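PDB 3OP7: aminotransferase class I and II from Streptococcus suis 89/1591, which probably catalyses pyridoxal-phosphate-dependent transfer of an amino group between an amino acid and a keto acid, its natural substrates being unestablished. Local coordinates for residues L101-Y115 against I151-N165. Residues are numbered along the deposited sequence; the frame is centred on the assembly and turned at random.
Sequences LIEPGDHVISLYPTY and IRPTTKMICINNANN
Val-108, Ile-109 and Ser-110 pair in parallel with Met-157, Ile-158 and Cys-159, joining neighbouring strands of the mixed central sheet of a PLP-dependent aminotransferase of class I and II. Ile-109 N donates to Met-157 O and Ile-109 O accepts from Cys-159 N, a ladder continued by Leu-111 N to Cys-159 O at 2.9 Å. This middle is tightly packed: beta-branched Val-108 and Ile-109 suit extended backbone, and slender Cys-159 sets SG against Val-108 CG1 on the face shared with Ser-110. On that face, the long, flexible selenomethionine Met-157 bends at its last torsion (chi3 -71°), bringing Met-157 CE to 4.0 Å from Leu-101 CD1; Ile-102 CD1 also touches this methyl.

Where the strands begin, partly exposed Lys-156, Asp-106 and Arg-152 form the looser, solvent side. Lys-156 runs past Ile-102 in the opposite direction, its CD beside Ile-102 CD1; NZ is placed for a salt bridge with Asp-106 OD2, though that oxygen's position is less certain, and a water links NZ to Leu-101 O. Arg-152, extended from CG to NE, lays its guanidinium over one face of the buried, closely packed His-107 ring at the edge of this side, the planes only 6° apart; its NH2 also pairs with Glu-128. Thr-155 OG1 meets His-107 ND1 at the ring edge, 2.7 Å away, while NE2 bonds to Asp-130, so both ring nitrogens are held and the ring's rotation is fixed.

At the opposite, buried end the chains run toward the cofactor. Asn-165 ND2 bonds to O3 of the PLP-lysine adduct at position 222 and its OD1 to Arg-347. Asn-164, whose amide offers both a donor and an acceptor, ties this loop to the other: OD1 accepts from Thr-114 OG1 at 2.8 Å, and ND2, with Pro-113 O in its amide plane, donates to that carbonyl almost straight, at 175°.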
loop_
_atom_site.group_PDB
_atom_site.type_symbol
_atom_site.label_atom_id
_atom_site.label_comp_id
_atom_site.label_asym_id
_atom_site.label_seq_id
_atom_site.Cartn_x
_atom_site.Cartn_y
_atom_site.Cartn_z
ATOM N N LEU A 101 -0.023 15.411 -2.846
ATOM C CA LEU A 101 0.422 16.773 -3.088
ATOM C C LEU A 101 0.451 17.222 -4.533
ATOM O O LEU A 101 0.412 18.425 -4.787
ATOM C CB LEU A 101 1.806 17.021 -2.440
ATOM C CG LEU A 101 1.824 16.823 -0.923
ATOM C CD1 LEU A 101 3.283 16.953 -0.448
ATOM C CD2 LEU A 101 0.884 17.798 -0.184
ATOM N N ILE A 102 0.556 16.298 -5.471
ATOM C CA ILE A 102 0.777 16.676 -6.853
ATOM C C ILE A 102 -0.555 16.816 -7.568
ATOM O O ILE A 102 -1.397 15.907 -7.528
ATOM C CB ILE A 102 1.703 15.682 -7.575
ATOM C CG1 ILE A 102 3.096 15.705 -6.955
ATOM C CG2 ILE A 102 1.812 15.998 -9.088
ATOM C CD1 ILE A 102 3.747 17.105 -6.803
ATOM N N GLU A 103 -0.739 17.959 -8.226
ATOM C CA GLU A 103 -1.959 18.296 -8.968
ATOM C C GLU A 103 -1.676 18.358 -10.461
ATOM O O GLU A 103 -0.549 18.656 -10.872
ATOM C CB GLU A 103 -2.468 19.657 -8.531
ATOM C CG GLU A 103 -2.457 19.899 -7.061
ATOM C CD GLU A 103 -3.767 19.702 -6.404
ATOM O OE1 GLU A 103 -4.369 18.625 -6.639
ATOM O OE2 GLU A 103 -4.186 20.643 -5.659
ATOM N N PRO A 104 -2.683 18.111 -11.295
ATOM C CA PRO A 104 -2.506 18.249 -12.732
ATOM C C PRO A 104 -1.947 19.618 -13.092
ATOM O O PRO A 104 -2.377 20.618 -12.529
ATOM C CB PRO A 104 -3.946 18.126 -13.283
ATOM C CG PRO A 104 -4.659 17.371 -12.321
ATOM C CD PRO A 104 -4.070 17.724 -10.958
ATOM N N GLY A 105 -0.991 19.667 -13.999
ATOM C CA GLY A 105 -0.396 20.946 -14.380
ATOM C C GLY A 105 0.782 21.408 -13.522
ATOM O O GLY A 105 1.535 22.300 -13.950
ATOM N N ASP A 106 0.930 20.832 -12.326
ATOM C CA ASP A 106 2.083 21.117 -11.482
ATOM C C ASP A 106 3.382 20.813 -12.212
ATOM O O ASP A 106 3.521 19.794 -12.871
ATOM C CB ASP A 106 2.032 20.279 -10.196
ATOM C CG ASP A 106 1.126 20.845 -9.138
ATOM O OD1 ASP A 106 0.530 21.915 -9.351
ATOM O OD2 ASP A 106 0.968 20.172 -8.088
ATOM N N HIS A 107 4.392 21.660 -12.018
ATOM C CA HIS A 107 5.703 21.382 -12.527
ATOM C C HIS A 107 6.515 20.665 -11.439
ATOM O O HIS A 107 6.589 21.135 -10.294
ATOM C CB HIS A 107 6.415 22.704 -12.915
ATOM C CG HIS A 107 7.775 22.500 -13.491
ATOM N ND1 HIS A 107 8.915 23.086 -12.966
ATOM C CD2 HIS A 107 8.183 21.771 -14.562
ATOM C CE1 HIS A 107 9.960 22.714 -13.696
ATOM N NE2 HIS A 107 9.537 21.914 -14.667
ATOM N N VAL A 108 7.160 19.565 -11.814
ATOM C CA VAL A 108 7.955 18.749 -10.888
ATOM C C VAL A 108 9.252 18.423 -11.584
ATOM O O VAL A 108 9.249 18.144 -12.780
ATOM C CB VAL A 108 7.189 17.423 -10.544
ATOM C CG1 VAL A 108 8.094 16.409 -9.795
ATOM C CG2 VAL A 108 5.896 17.728 -9.781
ATOM N N ILE A 109 10.367 18.475 -10.852
ATOM C CA ILE A 109 11.665 18.092 -11.360
ATOM C C ILE A 109 12.156 16.878 -10.594
ATOM O O ILE A 109 12.097 16.873 -9.367
ATOM C CB ILE A 109 12.669 19.233 -11.177
ATOM C CG1 ILE A 109 12.186 20.484 -11.912
ATOM C CG2 ILE A 109 14.107 18.823 -11.628
ATOM C CD1 ILE A 109 13.065 21.735 -11.644
ATOM N N SER A 110 12.582 15.841 -11.324
ATOM C CA SER A 110 13.054 14.607 -10.713
ATOM C C SER A 110 14.435 14.296 -11.129
ATOM O O SER A 110 14.762 14.399 -12.321
ATOM C CB SER A 110 12.168 13.434 -11.096
ATOM O OG SER A 110 12.666 12.228 -10.507
ATOM N N LEU A 111 15.261 13.946 -10.136
ATOM C CA LEU A 111 16.529 13.287 -10.379
ATOM C C LEU A 111 16.305 12.152 -11.388
ATOM O O LEU A 111 15.256 11.513 -11.384
ATOM C CB LEU A 111 17.078 12.733 -9.055
ATOM C CG LEU A 111 18.513 12.219 -9.003
ATOM C CD1 LEU A 111 19.491 13.337 -9.295
ATOM C CD2 LEU A 111 18.758 11.515 -7.624
ATOM N N TYR A 112 17.297 11.900 -12.251
ATOM C CA TYR A 112 17.084 10.935 -13.325
ATOM C C TYR A 112 18.400 10.408 -13.861
ATOM O O TYR A 112 19.348 11.194 -14.104
ATOM C CB TYR A 112 16.272 11.547 -14.480
ATOM C CG TYR A 112 15.828 10.507 -15.465
ATOM C CD1 TYR A 112 14.685 9.749 -15.209
ATOM C CD2 TYR A 112 16.555 10.230 -16.621
ATOM C CE1 TYR A 112 14.257 8.762 -16.059
ATOM C CE2 TYR A 112 16.110 9.237 -17.513
ATOM C CZ TYR A 112 14.972 8.501 -17.207
ATOM O OH TYR A 112 14.485 7.499 -18.038
ATOM N N PRO A 113 18.501 9.074 -14.019
ATOM C CA PRO A 113 17.636 8.026 -13.534
ATOM C C PRO A 113 17.613 8.001 -12.038
ATOM O O PRO A 113 18.520 8.476 -11.379
ATOM C CB PRO A 113 18.338 6.716 -13.978
ATOM C CG PRO A 113 19.416 7.048 -14.688
ATOM C CD PRO A 113 19.585 8.521 -14.836
ATOM N N THR A 114 16.528 7.487 -11.499
ATOM C CA THR A 114 16.390 7.333 -10.085
ATOM C C THR A 114 15.301 6.286 -9.866
ATOM O O THR A 114 14.837 5.668 -10.813
ATOM C CB THR A 114 15.951 8.665 -9.395
ATOM O OG1 THR A 114 16.023 8.479 -7.992
ATOM C CG2 THR A 114 14.503 9.105 -9.780
ATOM N N TYR A 115 14.860 6.100 -8.640
ATOM C CA TYR A 115 13.739 5.165 -8.375
ATOM C C TYR A 115 12.462 5.561 -9.127
ATOM O O TYR A 115 12.025 6.717 -9.069
ATOM C CB TYR A 115 13.493 5.091 -6.870
ATOM C CG TYR A 115 12.776 3.820 -6.467
ATOM C CD1 TYR A 115 13.391 2.603 -6.616
ATOM C CD2 TYR A 115 11.507 3.843 -5.929
ATOM C CE1 TYR A 115 12.771 1.430 -6.259
ATOM C CE2 TYR A 115 10.906 2.700 -5.535
ATOM C CZ TYR A 115 11.519 1.473 -5.724
ATOM O OH TYR A 115 10.905 0.262 -5.360
ATOM N N ILE A 151 14.334 24.980 -13.138
ATOM C CA ILE A 151 13.357 25.461 -12.145
ATOM C C ILE A 151 12.566 26.636 -12.712
ATOM O O ILE A 151 13.085 27.453 -13.513
ATOM C CB ILE A 151 14.061 25.833 -10.801
ATOM C CG1 ILE A 151 13.029 25.910 -9.660
ATOM C CG2 ILE A 151 14.907 27.079 -10.952
ATOM C CD1 ILE A 151 13.569 25.771 -8.241
ATOM N N ARG A 152 11.340 26.755 -12.244
ATOM C CA ARG A 152 10.404 27.763 -12.694
ATOM C C ARG A 152 9.831 28.451 -11.484
ATOM O O ARG A 152 9.802 27.846 -10.393
ATOM C CB ARG A 152 9.241 27.090 -13.432
ATOM C CG ARG A 152 9.629 26.313 -14.688
ATOM C CD ARG A 152 8.333 25.713 -15.270
ATOM N NE ARG A 152 8.641 24.796 -16.367
ATOM C CZ ARG A 152 7.712 24.102 -17.029
ATOM N NH1 ARG A 152 6.440 24.214 -16.708
ATOM N NH2 ARG A 152 8.076 23.247 -17.966
ATOM N N PRO A 153 9.217 29.627 -11.697
ATOM C CA PRO A 153 8.677 30.372 -10.578
ATOM C C PRO A 153 7.684 29.588 -9.764
ATOM O O PRO A 153 7.576 29.811 -8.563
ATOM C CB PRO A 153 8.040 31.583 -11.250
ATOM C CG PRO A 153 8.973 31.846 -12.416
ATOM C CD PRO A 153 9.321 30.466 -12.912
ATOM N N THR A 154 7.001 28.660 -10.414
ATOM C CA THR A 154 5.921 27.885 -9.778
ATOM C C THR A 154 6.272 26.419 -9.579
ATOM O O THR A 154 5.378 25.593 -9.288
ATOM C CB THR A 154 4.569 27.979 -10.593
ATOM O OG1 THR A 154 4.756 27.460 -11.921
ATOM C CG2 THR A 154 4.042 29.432 -10.646
ATOM N N THR A 155 7.561 26.037 -9.669
ATOM C CA THR A 155 7.900 24.645 -9.490
ATOM C C THR A 155 7.379 24.177 -8.137
ATOM O O THR A 155 7.673 24.782 -7.117
ATOM C CB THR A 155 9.413 24.407 -9.655
ATOM O OG1 THR A 155 9.807 24.722 -11.000
ATOM C CG2 THR A 155 9.860 22.930 -9.293
ATOM N N LYS A 156 6.641 23.085 -8.142
ATOM C CA LYS A 156 6.011 22.569 -6.925
ATOM C C LYS A 156 6.897 21.678 -6.089
ATOM O O LYS A 156 6.850 21.734 -4.840
ATOM C CB LYS A 156 4.756 21.796 -7.240
ATOM C CG LYS A 156 4.177 21.150 -5.968
ATOM C CD LYS A 156 2.710 20.850 -5.901
ATOM C CE LYS A 156 1.834 22.067 -5.720
ATOM N NZ LYS A 156 0.417 21.610 -5.945
HETATM N N MSE A 157 7.705 20.848 -6.755
HETATM C CA MSE A 157 8.451 19.803 -6.073
HETATM C C MSE A 157 9.660 19.372 -6.874
HETATM O O MSE A 157 9.606 19.344 -8.093
HETATM C CB MSE A 157 7.538 18.585 -5.820
HETATM C CG MSE A 157 8.218 17.469 -4.999
HETATM SE SE MSE A 157 7.062 15.994 -4.686
HETATM C CE MSE A 157 5.882 16.881 -3.435
ATOM N N ILE A 158 10.763 19.095 -6.169
ATOM C CA ILE A 158 11.942 18.472 -6.690
ATOM C C ILE A 158 12.081 17.131 -5.965
ATOM O O ILE A 158 11.998 17.085 -4.715
ATOM C CB ILE A 158 13.201 19.315 -6.422
ATOM C CG1 ILE A 158 13.094 20.667 -7.121
ATOM C CG2 ILE A 158 14.499 18.591 -6.925
ATOM C CD1 ILE A 158 14.077 21.725 -6.581
ATOM N N CYS A 159 12.235 16.061 -6.743
ATOM C CA CYS A 159 12.397 14.714 -6.199
ATOM C C CYS A 159 13.816 14.238 -6.332
ATOM O O CYS A 159 14.411 14.282 -7.432
ATOM C CB CYS A 159 11.439 13.736 -6.895
ATOM S SG CYS A 159 9.720 14.148 -6.840
ATOM N N ILE A 160 14.389 13.790 -5.208
ATOM C CA ILE A 160 15.689 13.169 -5.179
ATOM C C ILE A 160 15.648 11.844 -4.417
ATOM O O ILE A 160 14.703 11.562 -3.687
ATOM C CB ILE A 160 16.729 14.095 -4.520
ATOM C CG1 ILE A 160 16.437 14.326 -3.024
ATOM C CG2 ILE A 160 16.861 15.441 -5.295
ATOM C CD1 ILE A 160 17.622 15.128 -2.317
ATOM N N ASN A 161 16.700 11.045 -4.572
ATOM C CA ASN A 161 16.833 9.751 -3.940
ATOM C C ASN A 161 18.290 9.800 -3.437
ATOM O O ASN A 161 19.240 9.905 -4.213
ATOM C CB ASN A 161 16.556 8.690 -5.006
ATOM C CG ASN A 161 16.581 7.245 -4.519
ATOM O OD1 ASN A 161 16.732 6.335 -5.367
ATOM N ND2 ASN A 161 16.376 7.002 -3.219
ATOM N N ASN A 162 18.457 9.769 -2.123
ATOM C CA ASN A 162 19.740 10.050 -1.498
ATOM C C ASN A 162 19.996 9.024 -0.374
ATOM O O ASN A 162 19.380 9.119 0.693
ATOM C CB ASN A 162 19.760 11.465 -0.919
ATOM C CG ASN A 162 21.179 12.051 -0.842
ATOM O OD1 ASN A 162 22.060 11.749 -1.704
ATOM N ND2 ASN A 162 21.439 12.844 0.202
ATOM N N ALA A 163 20.907 8.056 -0.567
ATOM C CA ALA A 163 21.648 7.808 -1.826
ATOM C C ALA A 163 20.804 7.333 -2.972
ATOM O O ALA A 163 19.702 6.841 -2.749
ATOM C CB ALA A 163 22.764 6.782 -1.555
ATOM N N ASN A 164 21.320 7.401 -4.206
ATOM C CA ASN A 164 20.468 7.145 -5.379
ATOM C C ASN A 164 20.444 5.669 -5.785
ATOM O O ASN A 164 21.431 4.996 -5.675
ATOM C CB ASN A 164 20.968 7.963 -6.582
ATOM C CG ASN A 164 19.911 8.053 -7.708
ATOM O OD1 ASN A 164 18.699 7.862 -7.487
ATOM N ND2 ASN A 164 20.364 8.338 -8.911
ATOM N N ASN A 165 19.305 5.188 -6.261
ATOM C CA ASN A 165 19.160 3.876 -6.910
ATOM C C ASN A 165 19.095 4.180 -8.409
ATOM O O ASN A 165 18.092 4.760 -8.865
ATOM C CB ASN A 165 17.854 3.224 -6.408
ATOM C CG ASN A 165 17.630 1.823 -6.942
ATOM O OD1 ASN A 165 18.100 1.465 -7.985
ATOM N ND2 ASN A 165 16.825 1.042 -6.217
HETATM O O HOH W 1 -0.522 20.598 -3.426
HETATM O O HOH W 2 3.757 24.095 -10.750
#